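Local coordinates for protein glutamate--cysteine ligase GshA (Methylobacillus flagellatus KT, PDB 3K1T) that probably acts as a ligase that joins glutamate to cysteine to make gamma-glutamylcysteine, at residues I281-A286 against I326-V331. Sequence-based numbering, arbitrary orientation. Where two conformers were deposited one is given.
Sequences IVKADA and ILQEGV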
loop_
_atom_site.group_PDB
_atom_site.type_symbol
_atom_site.label_atom_id
_atom_site.label_comp_id
_atom_site.label_asym_id
_atom_site.label_seq_id
_atom_site.Cartn_x
_atom_site.Cartn_y
_atom_site.Cartn_z
ATOM N N ILE A 281 25.164 7.426 -26.580
ATOM C CA ILE A 281 25.841 7.658 -25.327
ATOM C C ILE A 281 26.935 6.582 -25.257
ATOM O O ILE A 281 26.652 5.394 -25.365
ATOM C CB ILE A 281 24.908 7.524 -24.118
ATOM C CG1 ILE A 281 23.683 8.445 -24.256
ATOM C CG2 ILE A 281 25.652 7.842 -22.775
ATOM C CD1 ILE A 281 22.593 8.160 -23.179
ATOM N N VAL A 282 28.175 7.028 -25.095
ATOM C CA VAL A 282 29.351 6.160 -24.941
ATOM C C VAL A 282 29.735 6.126 -23.470
ATOM O O VAL A 282 30.080 7.161 -22.876
ATOM C CB VAL A 282 30.533 6.635 -25.805
ATOM C CG1 VAL A 282 31.706 5.624 -25.747
ATOM C CG2 VAL A 282 30.087 6.888 -27.274
ATOM N N LYS A 283 29.638 4.934 -22.879
ATOM C CA LYS A 283 29.898 4.732 -21.449
ATOM C C LYS A 283 31.167 3.854 -21.265
ATOM O O LYS A 283 31.134 2.678 -21.601
ATOM C CB LYS A 283 28.703 4.043 -20.779
ATOM C CG LYS A 283 27.295 4.696 -21.011
ATOM C CD LYS A 283 26.118 3.647 -20.854
ATOM C CE LYS A 283 24.691 4.275 -20.911
ATOM N NZ LYS A 283 24.243 4.769 -19.511
ATOM N N ALA A 284 32.253 4.428 -20.742
ATOM C CA ALA A 284 33.492 3.672 -20.487
ATOM C C ALA A 284 33.436 3.229 -19.023
ATOM O O ALA A 284 33.489 4.085 -18.132
ATOM C CB ALA A 284 34.722 4.539 -20.736
ATOM N N ASP A 285 33.289 1.933 -18.782
ATOM C CA ASP A 285 33.177 1.380 -17.422
ATOM C C ASP A 285 34.545 0.941 -16.875
ATOM O O ASP A 285 35.149 0.024 -17.415
ATOM C CB ASP A 285 32.266 0.169 -17.414
ATOM C CG ASP A 285 32.133 -0.464 -16.000
ATOM O OD1 ASP A 285 32.332 0.236 -14.988
ATOM O OD2 ASP A 285 31.819 -1.662 -15.931
ATOM N N ALA A 286 35.015 1.632 -15.845
ATOM C CA ALA A 286 36.273 1.310 -15.178
ATOM C C ALA A 286 36.028 0.710 -13.782
ATOM O O ALA A 286 36.868 0.807 -12.892
ATOM C CB ALA A 286 37.204 2.529 -15.128
ATOM N N ILE A 326 30.155 0.543 -23.276
ATOM C CA ILE A 326 28.769 0.338 -23.671
ATOM C C ILE A 326 28.336 1.530 -24.518
ATOM O O ILE A 326 28.571 2.683 -24.145
ATOM C CB ILE A 326 27.827 0.203 -22.418
ATOM C CG1 ILE A 326 28.283 -0.966 -21.542
ATOM C CG2 ILE A 326 26.349 -0.028 -22.881
ATOM C CD1 ILE A 326 27.877 -0.891 -20.089
ATOM N N LEU A 327 27.750 1.227 -25.672
ATOM C CA LEU A 327 27.210 2.234 -26.567
ATOM C C LEU A 327 25.703 2.107 -26.541
ATOM O O LEU A 327 25.177 1.036 -26.801
ATOM C CB LEU A 327 27.733 2.003 -27.982
ATOM C CG LEU A 327 29.250 2.119 -28.122
ATOM C CD1 LEU A 327 29.930 0.786 -27.826
ATOM C CD2 LEU A 327 29.624 2.640 -29.528
ATOM N N GLN A 328 25.003 3.182 -26.186
ATOM C CA GLN A 328 23.544 3.111 -26.115
ATOM C C GLN A 328 22.901 4.208 -26.982
ATOM O O GLN A 328 23.356 5.336 -26.997
ATOM C CB GLN A 328 23.057 3.236 -24.674
ATOM C CG GLN A 328 21.552 2.896 -24.510
ATOM C CD GLN A 328 21.019 3.148 -23.108
ATOM O OE1 GLN A 328 21.376 4.135 -22.463
ATOM N NE2 GLN A 328 20.164 2.229 -22.625
ATOM N N GLU A 329 21.832 3.844 -27.683
ATOM C CA GLU A 329 20.956 4.811 -28.324
ATOM C C GLU A 329 20.516 5.861 -27.298
ATOM O O GLU A 329 19.978 5.510 -26.246
ATOM C CB GLU A 329 19.733 4.087 -28.891
ATOM C CG GLU A 329 18.553 5.001 -29.289
ATOM C CD GLU A 329 17.297 4.241 -29.667
ATOM O OE1 GLU A 329 17.380 3.018 -29.981
ATOM O OE2 GLU A 329 16.211 4.891 -29.685
ATOM N N GLY A 330 20.774 7.120 -27.598
ATOM C CA GLY A 330 20.308 8.229 -26.772
ATOM C C GLY A 330 18.821 8.460 -27.010
ATOM O O GLY A 330 18.353 8.284 -28.139
ATOM N N VAL A 331 18.088 8.801 -25.949
ATOM C CA VAL A 331 16.626 9.057 -26.028
ATOM C C VAL A 331 16.413 10.507 -25.665
ATOM O O VAL A 331 16.991 11.001 -24.706
ATOM C CB VAL A 331 15.861 8.140 -25.066
ATOM C CG1 VAL A 331 14.313 8.367 -25.189
ATOM C CG2 VAL A 331 16.240 6.653 -25.345
HETATM O O HOH W 1 21.484 5.391 -20.103
#
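Lys283 sets its CG anti to the carbonyl carbon (chi1 -52°) and Gln328 sets its CG anti to the backbone N (chi1 -169°), which starts both side chains off on the same face of an antiparallel beta pair; the later torsions carry their ends together. Residues 281-285 and 326-329 belong to the two inner strands of a four-stranded antiparallel sheet, flanked by strands 237-241 and 291-296. Ile281 faces Gln328 and Lys283 faces Ile326 in hydrogen-bonded pairs, with Val282 and Leu327 forming the non-hydrogen-bonded pair between them. In the first pair Ile281 N donates to Gln328 O at 2.8 Å and Gln328 N returns a bond to Ile281 O at 2.9 Å. Lys283 and Ile326 exchange a second such pair of bonds, Lys283 N to Ile326 O and Ile326 N to Lys283 O. A CA-H...O contact from Leu327 CA to Ile281 O, 3.4 Å, adds to the seam. Val282 and Leu327 project from the other face, where Leu327 packs on Leu254, Val258 and Leu261 of helix 251-272. On the face of Lys283, its aliphatic chain slants over Ile326, with Lys283 CD 4.2 Å from Ile326 CB. Ile326 and Gln328 both also touch Phe212 of helix 210-226. The lysine chain bends at its last torsion, and the ammonium and amide are joined through a single water, which accepts from Lys283 NZ at 2.9 Å and donates to Gln328 OE1 at 2.7 Å. An alanine in place of Lys283 would probably leave this water without its ammonium donor and Ile326 CB without the CD that lies against it. Beside the water bridge, Lys283 CE itself lies 3.7 Å from Gln328 OE1.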